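Local coordinates for putative uncharacterized protein PH1404 (Pyrococcus horikoshii, PDB 3AF6) that probably terminates transcription genome-wide in an archaeon by cutting nascent RNA as a zinc-dependent ribonuclease of the metallo-beta-lactamase superfamily, at residues Pro40-Tyr45 / Lys64-Arg69; Phe240-Val243 / Gly247-Asp250; Ile298-Gly303 / Leu307-Asp312; Ile468-Pro473 / Asn490-Glu495. All blocks are in the same frame, centred on the assembly; numbering follows the deposited sequence.

Interaction 1 (Pro40-Tyr45 / Lys64-Arg69); sequences PELVIY and KVLKKR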
# COMPACT_ATOMS: atom_id res chain seq x y z
N PRO A 40 2.53 13.37 -13.78
CA PRO A 40 2.15 14.68 -13.23
C PRO A 40 3.19 15.78 -13.40
O PRO A 40 2.85 16.93 -13.67
CB PRO A 40 1.89 14.37 -11.76
CG PRO A 40 1.42 12.95 -11.79
CD PRO A 40 2.36 12.31 -12.77
N GLU A 41 4.47 15.43 -13.25
CA GLU A 41 5.55 16.40 -13.34
C GLU A 41 6.05 16.84 -14.72
O GLU A 41 5.94 16.11 -15.70
CB GLU A 41 6.75 15.94 -12.50
CG GLU A 41 7.03 14.45 -12.54
CD GLU A 41 8.20 14.05 -11.65
OE1 GLU A 41 9.34 14.45 -11.95
OE2 GLU A 41 7.98 13.33 -10.65
N LEU A 42 6.59 18.05 -14.75
CA LEU A 42 7.13 18.66 -15.96
C LEU A 42 8.64 18.45 -15.99
O LEU A 42 9.33 18.73 -15.01
CB LEU A 42 6.82 20.15 -15.98
CG LEU A 42 7.42 20.98 -17.13
CD1 LEU A 42 6.87 20.51 -18.47
CD2 LEU A 42 7.09 22.45 -16.90
N VAL A 43 9.15 17.97 -17.12
CA VAL A 43 10.58 17.73 -17.26
C VAL A 43 11.25 18.71 -18.22
O VAL A 43 10.86 18.82 -19.38
CB VAL A 43 10.84 16.29 -17.75
CG1 VAL A 43 12.33 16.05 -17.87
CG2 VAL A 43 10.21 15.30 -16.79
N ILE A 44 12.26 19.41 -17.70
CA ILE A 44 13.01 20.39 -18.48
C ILE A 44 14.46 19.96 -18.63
O ILE A 44 15.29 20.21 -17.75
CB ILE A 44 12.99 21.78 -17.81
CG1 ILE A 44 11.54 22.27 -17.66
CG2 ILE A 44 13.80 22.77 -18.63
CD1 ILE A 44 11.41 23.59 -16.92
N TYR A 45 14.77 19.31 -19.75
CA TYR A 45 16.13 18.83 -20.02
C TYR A 45 17.07 19.96 -20.46
O TYR A 45 16.68 20.85 -21.22
CB TYR A 45 16.10 17.74 -21.10
CG TYR A 45 15.53 16.41 -20.64
CD1 TYR A 45 16.08 15.73 -19.55
CD2 TYR A 45 14.47 15.80 -21.32
CE1 TYR A 45 15.59 14.49 -19.15
CE2 TYR A 45 13.97 14.56 -20.92
CZ TYR A 45 14.54 13.91 -19.84
OH TYR A 45 14.06 12.68 -19.45
N LYS A 64 6.39 27.49 -8.41
CA LYS A 64 5.34 28.20 -7.69
C LYS A 64 4.52 29.05 -8.65
O LYS A 64 3.39 29.42 -8.36
CB LYS A 64 5.94 29.08 -6.60
CG LYS A 64 6.52 28.31 -5.43
CD LYS A 64 7.07 29.24 -4.37
CE LYS A 64 7.67 28.45 -3.22
NZ LYS A 64 8.25 29.35 -2.18
N VAL A 65 5.10 29.35 -9.81
CA VAL A 65 4.41 30.15 -10.81
C VAL A 65 3.61 29.25 -11.75
O VAL A 65 2.41 29.45 -11.94
CB VAL A 65 5.41 30.98 -11.64
CG1 VAL A 65 4.68 31.73 -12.75
CG2 VAL A 65 6.13 31.96 -10.74
N LEU A 66 4.28 28.26 -12.33
CA LEU A 66 3.63 27.33 -13.25
C LEU A 66 2.61 26.42 -12.56
O LEU A 66 1.86 25.71 -13.23
CB LEU A 66 4.67 26.45 -13.95
CG LEU A 66 5.63 27.13 -14.93
CD1 LEU A 66 6.39 26.05 -15.70
CD2 LEU A 66 4.85 28.01 -15.90
N LYS A 67 2.59 26.45 -11.23
CA LYS A 67 1.66 25.63 -10.46
C LYS A 67 1.87 24.15 -10.80
O LYS A 67 0.91 23.41 -11.00
CB LYS A 67 0.21 26.03 -10.77
CG LYS A 67 -0.07 27.53 -10.64
CD LYS A 67 -0.40 27.94 -9.21
CE LYS A 67 -1.85 27.61 -8.86
NZ LYS A 67 -2.82 28.45 -9.62
N LYS A 68 3.14 23.74 -10.89
CA LYS A 68 3.48 22.37 -11.22
C LYS A 68 4.72 21.88 -10.50
O LYS A 68 5.34 22.61 -9.73
CB LYS A 68 3.69 22.23 -12.73
CG LYS A 68 2.42 22.39 -13.54
CD LYS A 68 2.67 22.20 -15.02
CE LYS A 68 1.35 22.22 -15.79
NZ LYS A 68 0.53 23.43 -15.52
N ARG A 69 5.08 20.62 -10.75
CA ARG A 69 6.26 20.00 -10.17
C ARG A 69 7.28 19.83 -11.29
O ARG A 69 7.12 18.98 -12.16
CB ARG A 69 5.89 18.62 -9.59
CG ARG A 69 7.09 17.79 -9.17
CD ARG A 69 7.82 18.45 -8.02
NE ARG A 69 9.00 17.69 -7.63
CZ ARG A 69 9.75 17.97 -6.57
NH1 ARG A 69 9.44 19.00 -5.80
NH2 ARG A 69 10.82 17.23 -6.29

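Interaction 2 (Phe240-Val243 / Gly247-Asp250); sequences FQYV and GLLD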
# COMPACT_ATOMS: atom_id res chain seq x y z
N PHE A 240 -19.44 2.39 -15.48
CA PHE A 240 -18.09 1.82 -15.41
C PHE A 240 -17.73 1.15 -16.74
O PHE A 240 -16.61 1.34 -17.24
CB PHE A 240 -17.97 0.85 -14.24
CG PHE A 240 -16.57 0.35 -13.99
CD1 PHE A 240 -15.48 1.19 -14.14
CD2 PHE A 240 -16.35 -0.97 -13.59
CE1 PHE A 240 -14.17 0.73 -13.90
CE2 PHE A 240 -15.05 -1.44 -13.34
CZ PHE A 240 -13.96 -0.59 -13.50
N GLN A 241 -18.65 0.38 -17.32
CA GLN A 241 -18.38 -0.25 -18.62
C GLN A 241 -18.11 0.87 -19.62
O GLN A 241 -17.21 0.78 -20.47
CB GLN A 241 -19.58 -1.07 -19.12
CG GLN A 241 -19.67 -2.52 -18.63
CD GLN A 241 -18.54 -3.42 -19.17
OE1 GLN A 241 -18.32 -3.51 -20.38
NE2 GLN A 241 -17.85 -4.10 -18.26
N TYR A 242 -18.87 1.95 -19.52
CA TYR A 242 -18.68 3.06 -20.45
C TYR A 242 -17.32 3.73 -20.27
O TYR A 242 -16.74 4.20 -21.23
CB TYR A 242 -19.81 4.09 -20.32
CG TYR A 242 -19.59 5.33 -21.15
CD1 TYR A 242 -18.92 6.44 -20.62
CD2 TYR A 242 -20.03 5.40 -22.47
CE1 TYR A 242 -18.68 7.57 -21.39
CE2 TYR A 242 -19.78 6.53 -23.25
CZ TYR A 242 -19.11 7.61 -22.71
OH TYR A 242 -18.88 8.73 -23.48
N VAL A 243 -16.81 3.78 -19.04
CA VAL A 243 -15.52 4.41 -18.80
C VAL A 243 -14.39 3.50 -19.30
O VAL A 243 -13.40 3.97 -19.87
CB VAL A 243 -15.32 4.73 -17.29
CG1 VAL A 243 -13.87 5.10 -17.01
CG2 VAL A 243 -16.23 5.89 -16.89
N GLY A 247 -12.12 4.04 -22.85
CA GLY A 247 -10.79 4.42 -22.42
C GLY A 247 -10.78 5.80 -21.77
O GLY A 247 -9.89 6.60 -22.04
N LEU A 248 -11.76 6.06 -20.91
CA LEU A 248 -11.85 7.35 -20.23
C LEU A 248 -11.36 7.39 -18.77
O LEU A 248 -11.49 8.41 -18.10
CB LEU A 248 -13.29 7.86 -20.26
CG LEU A 248 -13.85 8.16 -21.65
CD1 LEU A 248 -15.31 8.57 -21.54
CD2 LEU A 248 -13.02 9.26 -22.30
N LEU A 249 -10.78 6.30 -18.29
CA LEU A 249 -10.29 6.26 -16.92
C LEU A 249 -8.95 6.99 -16.80
O LEU A 249 -7.92 6.47 -17.22
CB LEU A 249 -10.15 4.81 -16.44
CG LEU A 249 -9.88 4.66 -14.95
CD1 LEU A 249 -11.03 5.25 -14.16
CD2 LEU A 249 -9.70 3.19 -14.59
N ASP A 250 -8.99 8.19 -16.23
CA ASP A 250 -7.80 9.02 -16.05
C ASP A 250 -6.80 8.37 -15.13
O ASP A 250 -5.59 8.45 -15.36
CB ASP A 250 -8.18 10.37 -15.46
CG ASP A 250 -8.96 11.24 -16.41
OD1 ASP A 250 -8.34 11.83 -17.33
OD2 ASP A 250 -10.20 11.34 -16.25

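Interaction 3 (Ile298-Gly303 / Leu307-Asp312); sequences IQQSNG and LYRPRD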
# COMPACT_ATOMS: atom_id res chain seq x y z
N ILE A 298 -1.06 -18.95 -4.25
CA ILE A 298 -1.84 -19.73 -3.30
C ILE A 298 -2.99 -20.45 -4.04
O ILE A 298 -3.31 -21.60 -3.75
CB ILE A 298 -2.41 -18.84 -2.16
CG1 ILE A 298 -1.27 -18.13 -1.43
CG2 ILE A 298 -3.19 -19.69 -1.17
CD1 ILE A 298 -0.08 -19.03 -1.12
N GLN A 299 -3.57 -19.75 -5.02
CA GLN A 299 -4.65 -20.32 -5.82
C GLN A 299 -4.16 -21.56 -6.58
O GLN A 299 -4.81 -22.61 -6.56
CB GLN A 299 -5.17 -19.29 -6.82
CG GLN A 299 -6.12 -18.27 -6.24
CD GLN A 299 -6.61 -17.28 -7.28
OE1 GLN A 299 -5.83 -16.53 -7.86
NE2 GLN A 299 -7.91 -17.29 -7.53
N GLN A 300 -3.01 -21.43 -7.23
CA GLN A 300 -2.45 -22.54 -7.99
C GLN A 300 -2.07 -23.70 -7.08
O GLN A 300 -2.31 -24.86 -7.41
CB GLN A 300 -1.23 -22.06 -8.78
CG GLN A 300 -1.58 -21.04 -9.85
CD GLN A 300 -0.37 -20.51 -10.58
OE1 GLN A 300 0.52 -19.93 -9.97
NE2 GLN A 300 -0.33 -20.72 -11.89
N SER A 301 -1.48 -23.40 -5.93
CA SER A 301 -1.09 -24.46 -5.01
C SER A 301 -2.35 -25.20 -4.59
O SER A 301 -2.28 -26.29 -4.04
CB SER A 301 -0.37 -23.90 -3.77
OG SER A 301 -1.27 -23.24 -2.88
N ASN A 302 -3.50 -24.59 -4.84
CA ASN A 302 -4.79 -25.18 -4.52
C ASN A 302 -5.42 -25.85 -5.74
O ASN A 302 -6.58 -26.27 -5.70
CB ASN A 302 -5.76 -24.13 -3.98
CG ASN A 302 -5.70 -24.01 -2.48
OD1 ASN A 302 -5.40 -24.98 -1.79
ND2 ASN A 302 -6.02 -22.82 -1.97
N GLY A 303 -4.66 -25.92 -6.82
CA GLY A 303 -5.16 -26.54 -8.03
C GLY A 303 -6.27 -25.75 -8.72
O GLY A 303 -7.04 -26.32 -9.49
N LEU A 307 -6.60 -15.92 -11.01
CA LEU A 307 -7.31 -14.78 -11.57
C LEU A 307 -6.47 -14.03 -12.58
O LEU A 307 -6.99 -13.37 -13.46
CB LEU A 307 -7.74 -13.80 -10.48
CG LEU A 307 -9.04 -14.06 -9.71
CD1 LEU A 307 -9.22 -12.96 -8.66
CD2 LEU A 307 -10.22 -14.07 -10.66
N TYR A 308 -5.16 -14.12 -12.42
CA TYR A 308 -4.26 -13.47 -13.35
C TYR A 308 -2.87 -14.04 -13.18
O TYR A 308 -2.68 -14.97 -12.41
CB TYR A 308 -4.24 -11.94 -13.16
CG TYR A 308 -4.29 -11.48 -11.73
CD1 TYR A 308 -5.51 -11.19 -11.13
CD2 TYR A 308 -3.13 -11.35 -10.97
CE1 TYR A 308 -5.58 -10.78 -9.82
CE2 TYR A 308 -3.18 -10.93 -9.64
CZ TYR A 308 -4.42 -10.65 -9.08
OH TYR A 308 -4.52 -10.22 -7.78
N ARG A 309 -1.91 -13.49 -13.91
CA ARG A 309 -0.54 -13.99 -13.89
C ARG A 309 0.50 -12.91 -13.66
O ARG A 309 0.20 -11.71 -13.67
CB ARG A 309 -0.23 -14.66 -15.23
CG ARG A 309 -1.32 -15.58 -15.75
CD ARG A 309 -1.27 -16.91 -15.05
NE ARG A 309 -2.36 -17.77 -15.50
CZ ARG A 309 -2.30 -19.10 -15.50
NH1 ARG A 309 -1.19 -19.70 -15.08
NH2 ARG A 309 -3.33 -19.81 -15.93
N PRO A 310 1.76 -13.33 -13.45
CA PRO A 310 2.91 -12.45 -13.22
C PRO A 310 3.06 -11.36 -14.28
O PRO A 310 3.43 -10.23 -13.95
CB PRO A 310 4.08 -13.42 -13.23
CG PRO A 310 3.49 -14.62 -12.55
CD PRO A 310 2.12 -14.73 -13.17
N ARG A 311 2.78 -11.66 -15.54
CA ARG A 311 2.92 -10.64 -16.58
C ARG A 311 1.94 -9.50 -16.34
O ARG A 311 2.21 -8.34 -16.67
CB ARG A 311 2.70 -11.24 -17.98
CG ARG A 311 1.43 -12.06 -18.11
CD ARG A 311 1.36 -12.80 -19.44
NE ARG A 311 1.04 -11.92 -20.56
CZ ARG A 311 0.88 -12.33 -21.82
NH1 ARG A 311 1.01 -13.62 -22.12
NH2 ARG A 311 0.58 -11.45 -22.77
N ASP A 312 0.79 -9.83 -15.75
CA ASP A 312 -0.23 -8.84 -15.43
C ASP A 312 0.25 -7.97 -14.28
O ASP A 312 0.10 -6.75 -14.30
CB ASP A 312 -1.53 -9.54 -15.05
CG ASP A 312 -2.03 -10.45 -16.15
OD1 ASP A 312 -2.19 -9.96 -17.29
OD2 ASP A 312 -2.27 -11.65 -15.87

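Interaction 4 (Ile468-Pro473 / Asn490-Glu495); sequences IHTAYP and NPFLSE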
# COMPACT_ATOMS: atom_id res chain seq x y z
N ILE A 468 10.49 -5.43 3.23
CA ILE A 468 10.02 -4.19 2.61
C ILE A 468 9.86 -3.08 3.65
O ILE A 468 10.14 -1.92 3.37
CB ILE A 468 8.72 -4.47 1.85
CG1 ILE A 468 9.03 -5.49 0.74
CG2 ILE A 468 8.14 -3.19 1.28
CD1 ILE A 468 7.85 -5.93 -0.13
N HIS A 469 9.42 -3.45 4.85
CA HIS A 469 9.26 -2.46 5.91
C HIS A 469 10.60 -1.76 6.17
O HIS A 469 10.68 -0.53 6.18
CB HIS A 469 8.78 -3.14 7.20
CG HIS A 469 7.31 -3.42 7.22
ND1 HIS A 469 6.70 -4.31 6.36
CD2 HIS A 469 6.31 -2.91 7.99
CE1 HIS A 469 5.40 -4.33 6.59
NE2 HIS A 469 5.14 -3.49 7.57
N THR A 470 11.65 -2.56 6.36
CA THR A 470 12.97 -2.02 6.65
C THR A 470 13.58 -1.21 5.52
O THR A 470 14.60 -0.56 5.72
CB THR A 470 13.96 -3.13 7.04
OG1 THR A 470 14.28 -3.91 5.88
CG2 THR A 470 13.35 -4.03 8.12
N ALA A 471 12.96 -1.23 4.34
CA ALA A 471 13.46 -0.47 3.21
C ALA A 471 12.78 0.90 3.18
O ALA A 471 13.19 1.80 2.43
CB ALA A 471 13.18 -1.20 1.91
N TYR A 472 11.75 1.05 4.01
CA TYR A 472 11.00 2.31 4.08
C TYR A 472 10.85 2.89 5.49
O TYR A 472 9.73 3.07 5.98
CB TYR A 472 9.62 2.11 3.47
CG TYR A 472 9.64 1.95 1.98
CD1 TYR A 472 9.84 3.05 1.14
CD2 TYR A 472 9.44 0.70 1.39
CE1 TYR A 472 9.82 2.91 -0.23
CE2 TYR A 472 9.43 0.54 0.01
CZ TYR A 472 9.61 1.65 -0.79
OH TYR A 472 9.59 1.49 -2.15
N PRO A 473 11.97 3.21 6.15
CA PRO A 473 11.90 3.77 7.51
C PRO A 473 11.04 5.03 7.60
O PRO A 473 10.31 5.20 8.57
CB PRO A 473 13.37 4.04 7.85
CG PRO A 473 13.99 4.31 6.49
CD PRO A 473 13.36 3.22 5.65
N ASN A 490 17.76 -3.01 14.85
CA ASN A 490 16.58 -3.30 14.05
C ASN A 490 15.81 -4.46 14.68
O ASN A 490 16.27 -5.60 14.67
CB ASN A 490 17.01 -3.67 12.63
CG ASN A 490 15.92 -3.42 11.63
OD1 ASN A 490 14.80 -3.89 11.79
ND2 ASN A 490 16.25 -2.67 10.58
N PRO A 491 14.62 -4.17 15.24
CA PRO A 491 13.79 -5.20 15.88
C PRO A 491 13.30 -6.30 14.93
O PRO A 491 12.90 -7.37 15.38
CB PRO A 491 12.64 -4.40 16.48
CG PRO A 491 12.50 -3.27 15.51
CD PRO A 491 13.94 -2.87 15.28
N PHE A 492 13.33 -6.04 13.63
CA PHE A 492 12.90 -7.02 12.65
C PHE A 492 13.99 -8.06 12.43
O PHE A 492 13.71 -9.22 12.12
CB PHE A 492 12.57 -6.34 11.31
CG PHE A 492 11.42 -5.38 11.39
CD1 PHE A 492 11.59 -4.05 11.03
CD2 PHE A 492 10.17 -5.80 11.84
CE1 PHE A 492 10.54 -3.15 11.12
CE2 PHE A 492 9.11 -4.91 11.93
CZ PHE A 492 9.29 -3.58 11.58
N LEU A 493 15.24 -7.63 12.61
CA LEU A 493 16.39 -8.51 12.45
C LEU A 493 16.52 -9.47 13.64
O LEU A 493 17.22 -10.48 13.54
CB LEU A 493 17.68 -7.69 12.34
CG LEU A 493 17.93 -6.79 11.14
CD1 LEU A 493 19.16 -5.94 11.40
CD2 LEU A 493 18.10 -7.62 9.88
N SER A 494 15.86 -9.15 14.74
CA SER A 494 15.90 -9.97 15.95
C SER A 494 16.08 -11.45 15.65
O SER A 494 15.28 -12.05 14.91
CB SER A 494 14.63 -9.76 16.77
OG SER A 494 14.61 -10.64 17.89
N GLU A 495 17.12 -12.04 16.22
CA GLU A 495 17.41 -13.45 16.00
C GLU A 495 16.39 -14.38 16.66
O GLU A 495 16.66 -15.57 16.86
CB GLU A 495 18.83 -13.78 16.49
CG GLU A 495 19.06 -13.66 18.00
CD GLU A 495 20.48 -14.05 18.42
OE1 GLU A 495 21.44 -13.36 18.02
OE2 GLU A 495 20.63 -15.06 19.16

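Interaction 1 (Pro40-Tyr45 / Lys64-Arg69)
Leu42 receives the carbonyl of Arg69 on its backbone amide, and the leucine side chain beside that bond meets Leu66 in the last turn of helix 59-66. The amide bond, Leu42 N to Arg69 O, measures 2.8 Å and bends moderately, with 157° at the hydrogen; the N-H reaches the oxygen from 23° off the carbonyl plane. Beside it the aliphatic root of the arginine lies against the glutamate, Arg69 CG 3.8 Å from Glu41 CB. The charged ends do not touch: Glu41 OE2 and Arg69 NE are 5.4 Å apart, and Glu41 has a weak, long ion pair with Arg73 instead. On the inner side, Leu42 CD2 touches Leu66 CD1 at 3.9 Å, the two chains crossing at about a right angle. Leu42 turns its CG opposite the backbone N (chi1 175°), which carries the branched tip toward the helix. Lys67, with positive phi, ends helix 59-66 and redirects the chain toward the strand; Lys68 NZ makes a weak bond back to Leu66 O. This is the beta-alpha-beta crossover of the first KH domain, in which helix 59-66 joins strands 41-46 and 70-74, neighbours running parallel. Ile18 of helix 11-22 packs on both Leu42 and Leu66, and Ile35 of strand 32-38 covers Leu42 as well, placing the leucine pair between the three-stranded sheet and its helices.

Interaction 2 (Phe240-Val243 / Gly247-Asp250)
Tyr242, on the exposed side of helix 238-245, lays one ring corner against the tip of Leu248: Tyr242 CE1 is 3.5 Å from Leu248 CD1. The approach to the ring is oblique, and the same methyl lies 4.1 Å from Tyr242 OH. With CG swung opposite the backbone N (chi1 174°), the ring trails toward the C-terminal end of the helix, where the departing chain passes. A sulfate ion, probably from the crystallisation liquor, lies about 4 Å from this side chain. The next residue, Val243, has the largest share of the contact. Its carbonyl accepts the amide of Leu248, Leu248 N to Val243 O at 2.9 Å, fairly straight at 161° and with the donor in the carbonyl plane. That bond belongs to a Schellman motif: Gly247 has left helical angles with positive phi, a conformation that glycine adopts readily, and two bonds run back into the last turn to close the helix. In the metallo-beta-lactamase domain this turn delivers the chain into strand 251-253 of a seven-stranded mixed sheet. The side chain of Val243 works on the inner side. CG1 faces the backbone as the chain turns, 3.6 Å from Leu249 N, and touches the side chain itself, Val243 CG1 to Leu249 CB being 3.8 Å. Phe213, on the adjoining strand 213-216, packs on both Val243 and Leu248, while Leu215 meets Leu249. Asp250 fastens the exit of the turn through a salt bridge to Arg180 and a hydrogen bond to the amide of Phe213.

Interaction 3 (Ile298-Gly303 / Leu307-Asp312)
Gln299 reaches from the last turns of helix 282-301 to lay its terminal amide over the start of the segment Leu307-Asp312. Its oxygen takes the backbone amide of Leu307, Leu307 N to Gln299 OE1 at 3.3 Å. The bond is long but straight at the hydrogen (164°), and the donor comes in 32° off the plane of the amide. The other branch lies beside the leucine, with Gln299 NE2 4.1 Å from Leu307 CG, so one amide touches both the backbone and the side chain of the same residue. Extended beyond CG (chi2 -179°), the glutamine spans the gap between backbones whose closest CA atoms, those of Gln299 and Leu307, are 8.4 Å apart. The next residue, Gln300, lies nearer the solvent and approaches Arg309. Gln300 NE2 and Arg309 NH1 stand 3.5 Å apart, but both are donors and do not bond; the amide plane is almost perpendicular to the guanidinium. Arg309 also has a weak, long ion pair with Asp305. On the inner side, Phe295 and Phe232 pack on Leu307, whose side chain is about 11 Å from that of the zinc ligand Asp260. Both helix ends carry recognisable caps. Gly303, with positive phi, closes the first helix in a Schellman motif, Gln304 N bonding to Gln299 O and Gly303 N to Gln300 O. Arg309 is the N-cap of the second: its backbone N-H goes to the anti lone pair of the Asp312 carboxylate three residues on (Arg309 N to Asp312 OD2, 2.7 Å), at a helix-to-helix junction of the metallo-beta-lactamase domain.

Interaction 4 (Ile468-Pro473 / Asn490-Glu495)
Thr470 faces Phe492 and Asn490 from the C-terminal end of helix 462-471, and its two branches part at CB. One branch, OG1, turns back to its own helix and bonds to the carbonyl of Ala467, which satisfies the hydroxyl. The other, CG2, sits trans to the residue's own carbonyl carbon and next to its nitrogen, and carries the contact across. It meets the aromatic ring obliquely, Thr470 CG2 to Phe492 CD1 being 3.4 Å, and lies 4.0 Å from Phe492 CB. The same methyl touches the amide of Asn490, with Thr470 CG2 3.9 Å from Asn490 OD1. The threonine and phenylalanine side chains lie antiparallel, side by side, whereas Thr470 and Asn490 cross at nearly a right angle. One residue earlier on the helix, His469 adds a looser apolar touch, its CB 4.3 Å from Phe492 CE1; its ND1 is bonded to Ala465 O. Asn490 is itself held by an Asx turn: a lone pair of OD1 accepts Phe492 N at 3.2 Å, in the amide plane. That bond ties together the two residues which embrace the methyl. Met441 of helix 435-447 packs on Phe492, and Pro147 on both Thr470 and Asn490, within this buried part of the beta-CASP domain. With Thr470 OG1, His469 ND1 and Asn490 OD1 bonded within their own helix or loop, what passes between these two segments is van der Waals contact.

How the interactions relate
Interactions 1 to 4 follow one another along the chain without touching, and sample three parts of the protein: the first KH domain (interaction 1), the metallo-beta-lactamase domain (interactions 2 and 3) and the beta-CASP domain (interaction 4). Interactions 1 and 2 come nearest, about 9 Å between closest atoms. Interactions 2 and 4 lie on opposite sides of the chain's centre, about 40 Å between centres. Interactions 3 and 4 lie nearest the zinc site: the side chain of His469 is about 12 Å from a zinc ion and about 9 Å from that of His258. Interactions 1 and 2 lie away from it, but in interaction 1 Lys64, Lys67 and Arg69 pack on a modified group of the bound ligand.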